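Local coordinates for lipolytic enzyme, G-D-S-L family (Bacteroides thetaiotaomicron, PDB 7BR2), which is a serine esterase of the SGNH (GDSL) hydrolase family that metabolises the drug diltiazem in a gut bacterium, at residues M44-N49 and K229-M234; P271-T276 and T351-N356; Y314-D319 and G324-A329. All blocks are in the same frame, centred on the assembly; numbering follows the deposited sequence.

Contact 1: residues M44-N49 and K229-M234; sequences MTRFPN and KDVANM
Arg46 reaches across to Val231 and lays its guanidinium against the valine methyl CG2. The contact joins the end of helix 35-46, in the alpha/beta SGNH hydrolase fold built round a parallel sheet, to the chain leading into strand 232-237, which belongs to a separate mixed sheet. Thr45 turns its hydroxyl back to Leu41 O on the same helix. Arg46 follows and carries the contact. Its CG stands opposite the backbone N (chi1 -163°), and the chain then folds at chi2 and chi3. This brings the flat end to the valine. Val231 CG2 sits over one face of the guanidinium, toward its rim, 3.5 Å from Arg46 NH2. The two side chains cross at about a right angle. The polar end is held outside the two segments, where NH2 bonds to Met300 O. Arg46 NH1 lies 4.0 Å from Lys229 O, and this pair is not a hydrogen bond. With an alanine here, Met300 O would probably lose its guanidinium donor, and a gap would open beside Val231. Phe47 is the first residue to leave the helical conformation. One face of its ring lies under Arg46 CG, so the arginine is packed at its root as well as at its end. At that far end, the central guanidinium carbon Arg46 CZ is 3.6 Å from Val231 CG2.

Contact 2: residues P271-T276 and T351-N356; sequences PYPLDT and TIMHLN
The Met353 side chain leaves the helix with CG turned away from its own nitrogen (chi1 174°) and runs on extended through chi2. It then bends at chi3 (82°), so that SD and CE turn along the chain at Leu274 and Asp275. Asp275 has its own CG anti to N (chi1 -158°), and its side chain crosses the methionine at about a right angle. The sulfur does the closest touching. Met353 SD lies 3.3 Å from Asp275 N and 3.6 Å from Leu274 C, against the peptide link between these two residues. The Asp275 N-H is spent on Gln287 OE1, and SD is a packing neighbour only. Met353 SD is also 3.7 Å from Asp275 CB. The terminal methyl packs beside the carboxylate root, with Met353 CE 3.9 Å from Asp275 CG. Nearer the helix, Pro273 slides past the methionine in the opposite direction, and Pro273 CG meets Met353 CB at 3.7 Å. Pro273 also touches Ala349 and Leu350, so its ring lies along helix 344-377. This is plain packing of the irregular segment 271-276 on one side of that long helix. The carboxylate is engaged elsewhere. OD2 forms a salt bridge with Arg279, and OD1 accepts from Ile277 N in an Asx turn. No hydrogen bond links the two segments. A polar tie to helix 344-377 lies nearby, from Leu274 N to Tyr346 OH. The chemistry therefore implies a buried contact resting on van der Waals packing: the thioether lies against the Leu274-Asp275 peptide, while the proline ring meets the methylene Met353 CB.

Contact 3: residues Y314-D319 and G324-A329; sequences YKLLID and GTWDAA
Tyr314 O is gripped from the strand opposite by more than one group. Trp326 N donates to Tyr314 O at 2.9 Å. Thr325 CA adds a weaker C-H...O contact to Tyr314 O at 3.4 Å. The methyl Thr325 CG2 also presses on the same oxygen, 3.2 Å from Tyr314 O, so the packing there is tight. Tyr314 N returns a bond to Trp326 O at 2.9 Å, almost straight at 174°. The two residues thus form an antiparallel hydrogen-bonded pair. Lys315 and Thr325 come next as a non-hydrogen-bonded pair. Leu316 and Gly324 follow, with Leu316 N to Gly324 O at 2.9 Å. The short strand segments run antiparallel but splayed, at 136°, consistent with a twisted hairpin.

Tyr314, Leu316 and Trp326 point their side chains to one face of the sheet. Trp326 CG sits beside its own backbone N (chi1 -77°), which swings the indole back over Gly324 towards Leu316. Trp326 CZ3 meets Leu316 CB at 3.8 Å. A side chain at Gly324 would be crowded by this ring. At the other end, Ala328 CB packs 4.1 Å from Tyr314 CE1. Here the strand hands over to a helix. Asp327 is its N-cap, and Ala329 N donates to Asp327 OD1 at 2.7 Å, on the anti side of the carboxylate.

Strand 443-449 flanks the first strand on its other side, where the backbones of Lys315 and Arg448, and of Leu317 and Val446, are hydrogen-bonded. The pairing is that of a beta hairpin, 313-318 with 321-327, at the margin of a five-stranded antiparallel sheet.

Contacts 1 and 2 are neighbours, with centres 14 Å apart, and they touch. Met44 CE lies 3.2 Å from Asn356 OD1, and Arg46 NH2 is 3.9 Å from Tyr272 CB. Thr45 CG2 meets Pro273 CD at 4.0 Å. Helix 35-46 therefore packs on both segments of contact 2. Contact 3 is more remote. Its centre is 22 Å from that of contact 1 and 24 Å from that of contact 2, and it touches neither. In sequence, its hairpin lies between the two segments of contact 2. The probable Ser-His-Asp catalytic residues of this SGNH hydrolase belong to none of the six segments.

Contact 1: residues M44-N49 and K229-M234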
ATOM      1  N   MET A  44       5.078   8.038   5.692  1.00 32.48           N
ATOM      2  CA  MET A  44       6.168   8.097   6.657  1.00 30.81           C
ATOM      3  C   MET A  44       7.378   8.804   6.069  1.00 32.47           C
ATOM      4  O   MET A  44       8.124   9.464   6.800  1.00 29.37           O
ATOM      5  CB  MET A  44       6.606   6.692   7.098  1.00 25.27           C
ATOM      6  CG  MET A  44       5.573   5.806   7.812  1.00 26.14           C
ATOM      7  SD  MET A  44       6.081   4.067   7.751  1.00 30.25           S
ATOM      8  CE  MET A  44       5.059   3.353   9.059  1.00 30.52           C
ATOM      9  N   THR A  45       7.602   8.662   4.764  1.00 28.76           N
ATOM     10  CA  THR A  45       8.791   9.267   4.178  1.00 29.61           C
ATOM     11  C   THR A  45       8.533  10.636   3.559  1.00 26.79           C
ATOM     12  O   THR A  45       9.423  11.488   3.583  1.00 32.74           O
ATOM     13  CB  THR A  45       9.403   8.320   3.153  1.00 33.19           C
ATOM     14  OG1 THR A  45       8.393   7.946   2.207  1.00 36.41           O
ATOM     15  CG2 THR A  45       9.902   7.087   3.856  1.00 27.96           C
ATOM     16  N   ARG A  46       7.363  10.849   2.947  1.00 29.11           N
ATOM     17  CA  ARG A  46       7.009  12.127   2.331  1.00 29.04           C
ATOM     18  C   ARG A  46       6.529  13.173   3.353  1.00 41.28           C
ATOM     19  O   ARG A  46       6.740  14.379   3.154  1.00 33.34           O
ATOM     20  CB  ARG A  46       5.960  11.907   1.253  1.00 32.20           C
ATOM     21  CG  ARG A  46       5.804  13.076   0.272  1.00 35.50           C
ATOM     22  CD  ARG A  46       7.061  13.313  -0.552  1.00 32.65           C
ATOM     23  NE  ARG A  46       7.596  12.036  -0.983  1.00 33.99           N
ATOM     24  CZ  ARG A  46       7.317  11.472  -2.153  1.00 37.12           C
ATOM     25  NH1 ARG A  46       6.482  12.070  -2.985  1.00 29.82           N
ATOM     26  NH2 ARG A  46       7.834  10.287  -2.461  1.00 33.31           N
ATOM     27  N   PHE A  47       5.816  12.769   4.414  1.00 36.91           N
ATOM     28  CA  PHE A  47       5.329  13.706   5.427  1.00 31.00           C
ATOM     29  C   PHE A  47       5.852  13.270   6.793  1.00 30.77           C
ATOM     30  O   PHE A  47       5.068  12.911   7.681  1.00 27.07           O
ATOM     31  CB  PHE A  47       3.804  13.779   5.403  1.00 32.74           C
ATOM     32  CG  PHE A  47       3.251  14.081   4.051  1.00 35.17           C
ATOM     33  CD1 PHE A  47       3.467  15.316   3.446  1.00 34.12           C
ATOM     34  CD2 PHE A  47       2.566  13.108   3.350  1.00 34.44           C
ATOM     35  CE1 PHE A  47       2.976  15.578   2.183  1.00 26.77           C
ATOM     36  CE2 PHE A  47       2.069  13.369   2.082  1.00 36.59           C
ATOM     37  CZ  PHE A  47       2.277  14.601   1.499  1.00 29.34           C
ATOM     38  N   PRO A  48       7.174  13.336   7.004  1.00 36.06           N
ATOM     39  CA  PRO A  48       7.763  12.743   8.220  1.00 29.28           C
ATOM     40  C   PRO A  48       7.334  13.407   9.515  1.00 34.76           C
ATOM     41  O   PRO A  48       7.430  12.773  10.583  1.00 31.69           O
ATOM     42  CB  PRO A  48       9.269  12.913   7.996  1.00 33.02           C
ATOM     43  CG  PRO A  48       9.372  14.145   7.096  1.00 31.49           C
ATOM     44  CD  PRO A  48       8.184  14.026   6.168  1.00 28.43           C
ATOM     45  N   ASN A  49       6.853  14.646   9.470  1.00 35.97           N
ATOM     46  CA  ASN A  49       6.409  15.339  10.665  1.00 33.18           C
ATOM     47  C   ASN A  49       4.902  15.277  10.836  1.00 30.14           C
ATOM     48  O   ASN A  49       4.353  15.992  11.679  1.00 32.88           O
ATOM     49  CB  ASN A  49       6.859  16.800  10.642  1.00 33.37           C
ATOM     50  CG  ASN A  49       8.359  16.950  10.445  1.00 39.74           C
ATOM     51  OD1 ASN A  49       9.156  16.546  11.290  1.00 45.44           O
ATOM     52  ND2 ASN A  49       8.749  17.571   9.333  1.00 40.27           N
ATOM     53  N   LYS A 229       3.600  15.301  -7.810  1.00 48.70           N
ATOM     54  CA  LYS A 229       4.308  16.080  -6.811  1.00 46.50           C
ATOM     55  C   LYS A 229       5.668  15.474  -6.500  1.00 48.04           C
ATOM     56  O   LYS A 229       5.801  14.266  -6.277  1.00 48.64           O
ATOM     57  CB  LYS A 229       3.446  16.222  -5.557  1.00 44.21           C
ATOM     58  CG  LYS A 229       2.195  17.047  -5.837  1.00 46.84           C
ATOM     59  CD  LYS A 229       1.379  17.292  -4.585  1.00 54.45           C
ATOM     60  CE  LYS A 229       0.072  18.017  -4.909  1.00 54.40           C
ATOM     61  NZ  LYS A 229      -0.869  18.046  -3.737  1.00 54.68           N
ATOM     62  N   ASP A 230       6.679  16.329  -6.486  1.00 45.27           N
ATOM     63  CA  ASP A 230       8.069  15.912  -6.441  1.00 47.09           C
ATOM     64  C   ASP A 230       8.517  15.750  -5.000  1.00 42.37           C
ATOM     65  O   ASP A 230       8.075  16.479  -4.107  1.00 43.57           O
ATOM     66  CB  ASP A 230       8.954  16.970  -7.107  1.00 47.61           C
ATOM     67  CG  ASP A 230       8.992  16.844  -8.610  1.00 51.43           C
ATOM     68  OD1 ASP A 230       8.607  15.792  -9.138  1.00 50.56           O
ATOM     69  OD2 ASP A 230       9.389  17.829  -9.270  1.00 50.71           O
ATOM     70  N   VAL A 231       9.444  14.820  -4.791  1.00 37.99           N
ATOM     71  CA  VAL A 231      10.115  14.729  -3.500  1.00 37.69           C
ATOM     72  C   VAL A 231      10.815  16.044  -3.191  1.00 41.85           C
ATOM     73  O   VAL A 231      10.586  16.671  -2.150  1.00 39.39           O
ATOM     74  CB  VAL A 231      11.113  13.558  -3.497  1.00 35.22           C
ATOM     75  CG1 VAL A 231      11.827  13.478  -2.163  1.00 32.18           C
ATOM     76  CG2 VAL A 231      10.420  12.244  -3.858  1.00 33.29           C
ATOM     77  N   ALA A 232      11.644  16.497  -4.123  1.00 41.98           N
ATOM     78  CA  ALA A 232      12.274  17.806  -4.081  1.00 40.87           C
ATOM     79  C   ALA A 232      12.739  18.125  -5.494  1.00 41.41           C
ATOM     80  O   ALA A 232      12.932  17.231  -6.321  1.00 41.64           O
ATOM     81  CB  ALA A 232      13.441  17.854  -3.088  1.00 34.08           C
ATOM     82  N   ASN A 233      12.890  19.411  -5.772  1.00 40.67           N
ATOM     83  CA  ASN A 233      13.273  19.874  -7.107  1.00 46.26           C
ATOM     84  C   ASN A 233      14.255  21.021  -6.910  1.00 46.18           C
ATOM     85  O   ASN A 233      13.861  22.130  -6.536  1.00 42.61           O
ATOM     86  CB  ASN A 233      12.040  20.303  -7.903  1.00 50.48           C
ATOM     87  CG  ASN A 233      12.285  20.324  -9.412  1.00 49.45           C
ATOM     88  OD1 ASN A 233      13.421  20.316  -9.868  1.00 55.92           O
ATOM     89  ND2 ASN A 233      11.207  20.378 -10.187  1.00 58.49           N
ATOM     90  N   MET A 234      15.538  20.749  -7.117  1.00 40.32           N
ATOM     91  CA  MET A 234      16.555  21.770  -6.935  1.00 46.45           C
ATOM     92  C   MET A 234      17.289  22.003  -8.252  1.00 48.22           C
ATOM     93  O   MET A 234      17.601  21.058  -8.991  1.00 41.11           O
ATOM     94  CB  MET A 234      17.552  21.395  -5.837  1.00 42.17           C
ATOM     95  CG  MET A 234      18.447  20.247  -6.214  1.00 46.77           C
ATOM     96  SD  MET A 234      19.077  19.371  -4.788  1.00 45.97           S
ATOM     97  CE  MET A 234      18.144  17.852  -4.942  1.00 32.97           C
TER

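Contact 2: residues P271-T276 and T351-N356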
ATOM      1  N   PRO A 271      13.246  10.222  -0.093  1.00 28.07           N
ATOM      2  CA  PRO A 271      12.736   9.474  -1.252  1.00 33.75           C
ATOM      3  C   PRO A 271      11.905   8.278  -0.813  1.00 36.56           C
ATOM      4  O   PRO A 271      12.031   7.766   0.303  1.00 31.98           O
ATOM      5  CB  PRO A 271      14.004   9.024  -1.984  1.00 24.23           C
ATOM      6  CG  PRO A 271      15.054   8.973  -0.921  1.00 27.82           C
ATOM      7  CD  PRO A 271      14.711  10.092   0.038  1.00 27.15           C
ATOM      8  N   TYR A 272      11.043   7.830  -1.717  1.00 37.41           N
ATOM      9  CA  TYR A 272      10.250   6.641  -1.448  1.00 30.45           C
ATOM     10  C   TYR A 272      11.111   5.409  -1.655  1.00 36.62           C
ATOM     11  O   TYR A 272      11.679   5.238  -2.740  1.00 37.87           O
ATOM     12  CB  TYR A 272       9.031   6.564  -2.342  1.00 27.27           C
ATOM     13  CG  TYR A 272       8.096   5.471  -1.900  1.00 37.50           C
ATOM     14  CD1 TYR A 272       7.157   5.700  -0.894  1.00 29.42           C
ATOM     15  CD2 TYR A 272       8.178   4.191  -2.450  1.00 31.62           C
ATOM     16  CE1 TYR A 272       6.306   4.696  -0.470  1.00 28.05           C
ATOM     17  CE2 TYR A 272       7.330   3.180  -2.030  1.00 32.50           C
ATOM     18  CZ  TYR A 272       6.401   3.438  -1.035  1.00 32.47           C
ATOM     19  OH  TYR A 272       5.550   2.435  -0.621  1.00 29.99           O
ATOM     20  N   PRO A 273      11.276   4.562  -0.643  1.00 35.66           N
ATOM     21  CA  PRO A 273      12.117   3.374  -0.789  1.00 30.16           C
ATOM     22  C   PRO A 273      11.332   2.182  -1.304  1.00 35.23           C
ATOM     23  O   PRO A 273      10.183   1.941  -0.921  1.00 30.30           O
ATOM     24  CB  PRO A 273      12.636   3.154   0.637  1.00 31.37           C
ATOM     25  CG  PRO A 273      11.549   3.663   1.488  1.00 35.39           C
ATOM     26  CD  PRO A 273      10.849   4.777   0.746  1.00 29.94           C
ATOM     27  N   LEU A 274      11.981   1.425  -2.191  1.00 32.13           N
ATOM     28  CA  LEU A 274      11.365   0.292  -2.869  1.00 31.49           C
ATOM     29  C   LEU A 274      12.105  -0.980  -2.495  1.00 33.31           C
ATOM     30  O   LEU A 274      13.329  -1.070  -2.652  1.00 37.43           O
ATOM     31  CB  LEU A 274      11.377   0.493  -4.387  1.00 27.95           C
ATOM     32  CG  LEU A 274      10.498   1.655  -4.846  1.00 29.13           C
ATOM     33  CD1 LEU A 274      10.780   2.063  -6.288  1.00 33.75           C
ATOM     34  CD2 LEU A 274       9.017   1.342  -4.646  1.00 28.58           C
ATOM     35  N   ASP A 275      11.368  -1.945  -1.969  1.00 34.94           N
ATOM     36  CA  ASP A 275      11.939  -3.247  -1.660  1.00 35.24           C
ATOM     37  C   ASP A 275      12.154  -4.017  -2.960  1.00 37.84           C
ATOM     38  O   ASP A 275      11.229  -4.143  -3.777  1.00 35.20           O
ATOM     39  CB  ASP A 275      10.995  -4.002  -0.730  1.00 34.58           C
ATOM     40  CG  ASP A 275      11.691  -5.086   0.058  1.00 35.34           C
ATOM     41  OD1 ASP A 275      12.834  -5.448  -0.295  1.00 38.25           O
ATOM     42  OD2 ASP A 275      11.072  -5.581   1.025  1.00 36.80           O
ATOM     43  N   THR A 276      13.368  -4.529  -3.163  1.00 39.87           N
ATOM     44  CA  THR A 276      13.685  -5.276  -4.376  1.00 41.31           C
ATOM     45  C   THR A 276      13.559  -6.774  -4.189  1.00 41.74           C
ATOM     46  O   THR A 276      13.760  -7.521  -5.152  1.00 40.76           O
ATOM     47  CB  THR A 276      15.106  -4.963  -4.855  1.00 39.19           C
ATOM     48  OG1 THR A 276      16.047  -5.389  -3.865  1.00 36.30           O
ATOM     49  CG2 THR A 276      15.269  -3.491  -5.095  1.00 33.58           C
ATOM     50  N   THR A 351      16.063   2.126   5.669  1.00 29.08           N
ATOM     51  CA  THR A 351      15.946   1.802   7.087  1.00 32.93           C
ATOM     52  C   THR A 351      14.488   1.846   7.533  1.00 28.13           C
ATOM     53  O   THR A 351      13.980   0.914   8.177  1.00 27.25           O
ATOM     54  CB  THR A 351      16.775   2.781   7.913  1.00 30.10           C
ATOM     55  OG1 THR A 351      18.115   2.848   7.399  1.00 29.98           O
ATOM     56  CG2 THR A 351      16.786   2.343   9.366  1.00 25.63           C
ATOM     57  N   ILE A 352      13.805   2.940   7.191  1.00 28.09           N
ATOM     58  CA  ILE A 352      12.384   3.079   7.522  1.00 22.65           C
ATOM     59  C   ILE A 352      11.554   1.971   6.873  1.00 27.94           C
ATOM     60  O   ILE A 352      10.624   1.430   7.485  1.00 27.21           O
ATOM     61  CB  ILE A 352      11.887   4.471   7.112  1.00 21.71           C
ATOM     62  CG1 ILE A 352      12.508   5.509   8.046  1.00 25.81           C
ATOM     63  CG2 ILE A 352      10.362   4.538   7.175  1.00 28.20           C
ATOM     64  CD1 ILE A 352      12.682   6.838   7.406  1.00 29.46           C
ATOM     65  N   MET A 353      11.871   1.628   5.622  1.00 28.45           N
ATOM     66  CA  MET A 353      11.122   0.604   4.897  1.00 30.37           C
ATOM     67  C   MET A 353      11.212  -0.744   5.600  1.00 24.72           C
ATOM     68  O   MET A 353      10.214  -1.469   5.709  1.00 24.29           O
ATOM     69  CB  MET A 353      11.650   0.493   3.460  1.00 27.70           C
ATOM     70  CG  MET A 353      11.059  -0.633   2.626  1.00 28.88           C
ATOM     71  SD  MET A 353      12.023  -0.980   1.117  1.00 32.04           S
ATOM     72  CE  MET A 353      13.351  -2.023   1.722  1.00 30.26           C
ATOM     73  N   HIS A 354      12.412  -1.104   6.061  1.00 25.73           N
ATOM     74  CA  HIS A 354      12.598  -2.375   6.754  1.00 27.01           C
ATOM     75  C   HIS A 354      11.865  -2.387   8.091  1.00 27.56           C
ATOM     76  O   HIS A 354      11.218  -3.387   8.446  1.00 28.05           O
ATOM     77  CB  HIS A 354      14.088  -2.643   6.963  1.00 28.25           C
ATOM     78  CG  HIS A 354      14.838  -2.941   5.704  1.00 30.61           C
ATOM     79  ND1 HIS A 354      14.394  -3.856   4.771  1.00 34.14           N
ATOM     80  CD2 HIS A 354      16.021  -2.469   5.239  1.00 29.59           C
ATOM     81  CE1 HIS A 354      15.268  -3.927   3.780  1.00 32.71           C
ATOM     82  NE2 HIS A 354      16.260  -3.091   4.037  1.00 30.64           N
ATOM     83  N   LEU A 355      11.974  -1.289   8.857  1.00 31.38           N
ATOM     84  CA  LEU A 355      11.203  -1.177  10.096  1.00 27.32           C
ATOM     85  C   LEU A 355       9.715  -1.377   9.836  1.00 28.34           C
ATOM     86  O   LEU A 355       9.025  -2.101  10.584  1.00 26.60           O
ATOM     87  CB  LEU A 355      11.459   0.189  10.741  1.00 24.63           C
ATOM     88  CG  LEU A 355      12.871   0.369  11.315  1.00 28.52           C
ATOM     89  CD1 LEU A 355      13.168   1.827  11.617  1.00 24.85           C
ATOM     90  CD2 LEU A 355      13.063  -0.483  12.566  1.00 25.35           C
ATOM     91  N   ASN A 356       9.208  -0.761   8.758  1.00 27.01           N
ATOM     92  CA  ASN A 356       7.789  -0.839   8.436  1.00 23.15           C
ATOM     93  C   ASN A 356       7.383  -2.257   8.060  1.00 23.90           C
ATOM     94  O   ASN A 356       6.271  -2.692   8.379  1.00 27.40           O
ATOM     95  CB  ASN A 356       7.466   0.128   7.303  1.00 25.80           C
ATOM     96  CG  ASN A 356       5.995   0.144   6.958  1.00 31.62           C
ATOM     97  OD1 ASN A 356       5.146   0.348   7.831  1.00 29.38           O
ATOM     98  ND2 ASN A 356       5.677  -0.094   5.682  1.00 29.35           N
TER

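Contact 3: residues Y314-D319 and G324-A329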
ATOM      1  N   TYR A 314      31.329  14.666 -14.445  1.00 59.87           N
ATOM      2  CA  TYR A 314      31.432  14.870 -13.021  1.00 58.05           C
ATOM      3  C   TYR A 314      31.021  13.599 -12.292  1.00 57.11           C
ATOM      4  O   TYR A 314      30.251  12.768 -12.798  1.00 55.68           O
ATOM      5  CB  TYR A 314      30.556  16.066 -12.560  1.00 55.09           C
ATOM      6  CG  TYR A 314      31.009  17.437 -13.075  1.00 54.45           C
ATOM      7  CD1 TYR A 314      30.767  17.822 -14.386  1.00 57.15           C
ATOM      8  CD2 TYR A 314      31.675  18.341 -12.247  1.00 55.45           C
ATOM      9  CE1 TYR A 314      31.177  19.065 -14.864  1.00 60.05           C
ATOM     10  CE2 TYR A 314      32.089  19.590 -12.722  1.00 57.30           C
ATOM     11  CZ  TYR A 314      31.837  19.939 -14.033  1.00 59.12           C
ATOM     12  OH  TYR A 314      32.238  21.164 -14.519  1.00 67.36           O
ATOM     13  N   LYS A 315      31.577  13.459 -11.099  1.00 58.06           N
ATOM     14  CA  LYS A 315      31.242  12.409 -10.160  1.00 47.97           C
ATOM     15  C   LYS A 315      30.410  13.029  -9.054  1.00 50.11           C
ATOM     16  O   LYS A 315      30.801  14.053  -8.473  1.00 41.86           O
ATOM     17  CB  LYS A 315      32.485  11.748  -9.589  1.00 50.69           C
ATOM     18  CG  LYS A 315      32.156  10.517  -8.789  1.00 51.91           C
ATOM     19  CD  LYS A 315      33.403   9.838  -8.280  1.00 63.07           C
ATOM     20  CE  LYS A 315      34.648  10.688  -8.411  1.00 67.32           C
ATOM     21  NZ  LYS A 315      35.857   9.815  -8.511  1.00 70.19           N
ATOM     22  N   LEU A 316      29.233  12.449  -8.832  1.00 44.51           N
ATOM     23  CA  LEU A 316      28.322  12.899  -7.795  1.00 43.81           C
ATOM     24  C   LEU A 316      28.644  12.166  -6.505  1.00 43.27           C
ATOM     25  O   LEU A 316      28.661  10.932  -6.479  1.00 39.32           O
ATOM     26  CB  LEU A 316      26.872  12.643  -8.190  1.00 42.49           C
ATOM     27  CG  LEU A 316      25.885  12.835  -7.036  1.00 40.49           C
ATOM     28  CD1 LEU A 316      25.909  14.267  -6.509  1.00 44.47           C
ATOM     29  CD2 LEU A 316      24.492  12.429  -7.457  1.00 40.64           C
ATOM     30  N   LEU A 317      28.910  12.927  -5.447  1.00 45.05           N
ATOM     31  CA  LEU A 317      29.058  12.401  -4.103  1.00 46.66           C
ATOM     32  C   LEU A 317      28.075  13.109  -3.181  1.00 42.34           C
ATOM     33  O   LEU A 317      27.825  14.306  -3.329  1.00 39.45           O
ATOM     34  CB  LEU A 317      30.483  12.587  -3.575  1.00 43.98           C
ATOM     35  CG  LEU A 317      31.648  11.927  -4.316  1.00 42.88           C
ATOM     36  CD1 LEU A 317      32.259  12.905  -5.280  1.00 42.89           C
ATOM     37  CD2 LEU A 317      32.690  11.445  -3.330  1.00 41.58           C
ATOM     38  N   ILE A 318      27.483  12.366  -2.256  1.00 38.73           N
ATOM     39  CA  ILE A 318      26.621  12.953  -1.242  1.00 34.20           C
ATOM     40  C   ILE A 318      27.142  12.473   0.099  1.00 40.40           C
ATOM     41  O   ILE A 318      27.274  11.259   0.313  1.00 41.43           O
ATOM     42  CB  ILE A 318      25.148  12.571  -1.435  1.00 37.79           C
ATOM     43  CG1 ILE A 318      24.681  12.990  -2.834  1.00 36.97           C
ATOM     44  CG2 ILE A 318      24.282  13.241  -0.351  1.00 35.30           C
ATOM     45  CD1 ILE A 318      23.188  12.883  -3.069  1.00 35.06           C
ATOM     46  N   ASP A 319      27.466  13.414   0.985  1.00 36.31           N
ATOM     47  CA  ASP A 319      28.097  13.091   2.263  1.00 42.78           C
ATOM     48  C   ASP A 319      29.317  12.188   2.068  1.00 40.76           C
ATOM     49  O   ASP A 319      29.551  11.247   2.829  1.00 44.72           O
ATOM     50  CB  ASP A 319      27.094  12.467   3.237  1.00 43.77           C
ATOM     51  CG  ASP A 319      26.286  13.512   3.978  1.00 41.86           C
ATOM     52  OD1 ASP A 319      26.517  14.714   3.736  1.00 40.65           O
ATOM     53  OD2 ASP A 319      25.431  13.126   4.807  1.00 45.01           O
ATOM     54  N   GLY A 324      27.624   8.029  -8.517  1.00 48.99           N
ATOM     55  CA  GLY A 324      27.806   7.663  -9.905  1.00 51.56           C
ATOM     56  C   GLY A 324      28.484   8.792 -10.656  1.00 56.42           C
ATOM     57  O   GLY A 324      28.898   9.810 -10.080  1.00 50.23           O
ATOM     58  N   THR A 325      28.590   8.597 -11.963  1.00 53.82           N
ATOM     59  CA  THR A 325      29.213   9.583 -12.832  1.00 51.84           C
ATOM     60  C   THR A 325      28.250   9.958 -13.947  1.00 55.49           C
ATOM     61  O   THR A 325      27.601   9.093 -14.547  1.00 54.17           O
ATOM     62  CB  THR A 325      30.536   9.056 -13.399  1.00 56.78           C
ATOM     63  OG1 THR A 325      31.443   8.809 -12.316  1.00 54.45           O
ATOM     64  CG2 THR A 325      31.166  10.072 -14.335  1.00 57.31           C
ATOM     65  N   TRP A 326      28.148  11.259 -14.202  1.00 55.02           N
ATOM     66  CA  TRP A 326      27.254  11.784 -15.219  1.00 55.14           C
ATOM     67  C   TRP A 326      27.990  12.833 -16.041  1.00 64.12           C
ATOM     68  O   TRP A 326      28.899  13.512 -15.550  1.00 58.61           O
ATOM     69  CB  TRP A 326      26.000  12.426 -14.604  1.00 58.98           C
ATOM     70  CG  TRP A 326      24.922  11.486 -14.102  1.00 72.45           C
ATOM     71  CD1 TRP A 326      23.806  11.076 -14.778  1.00 66.87           C
ATOM     72  CD2 TRP A 326      24.854  10.866 -12.811  1.00 71.27           C
ATOM     73  NE1 TRP A 326      23.053  10.237 -13.990  1.00 62.29           N
ATOM     74  CE2 TRP A 326      23.677  10.090 -12.779  1.00 67.81           C
ATOM     75  CE3 TRP A 326      25.679  10.885 -11.681  1.00 60.79           C
ATOM     76  CZ2 TRP A 326      23.307   9.346 -11.663  1.00 55.80           C
ATOM     77  CZ3 TRP A 326      25.309  10.147 -10.578  1.00 57.65           C
ATOM     78  CH2 TRP A 326      24.135   9.389 -10.574  1.00 53.07           C
ATOM     79  N   ASP A 327      27.570  12.985 -17.288  1.00 61.95           N
ATOM     80  CA  ASP A 327      27.966  14.158 -18.043  1.00 59.54           C
ATOM     81  C   ASP A 327      27.085  15.341 -17.673  1.00 59.59           C
ATOM     82  O   ASP A 327      25.900  15.189 -17.360  1.00 55.54           O
ATOM     83  CB  ASP A 327      27.896  13.919 -19.543  1.00 61.87           C
ATOM     84  CG  ASP A 327      28.436  15.093 -20.315  1.00 66.58           C
ATOM     85  OD1 ASP A 327      27.691  16.085 -20.468  1.00 69.08           O
ATOM     86  OD2 ASP A 327      29.621  15.053 -20.712  1.00 71.56           O
ATOM     87  N   ALA A 328      27.679  16.535 -17.715  1.00 54.96           N
ATOM     88  CA  ALA A 328      26.948  17.727 -17.307  1.00 57.86           C
ATOM     89  C   ALA A 328      25.774  18.055 -18.217  1.00 54.85           C
ATOM     90  O   ALA A 328      24.930  18.866 -17.825  1.00 54.66           O
ATOM     91  CB  ALA A 328      27.887  18.923 -17.230  1.00 58.55           C
ATOM     92  N   ALA A 329      25.682  17.450 -19.400  1.00 57.08           N
ATOM     93  CA  ALA A 329      24.444  17.548 -20.161  1.00 56.54           C
ATOM     94  C   ALA A 329      23.299  16.885 -19.401  1.00 51.17           C
ATOM     95  O   ALA A 329      22.204  17.449 -19.279  1.00 47.85           O
ATOM     96  CB  ALA A 329      24.622  16.923 -21.544  1.00 48.59           C
TER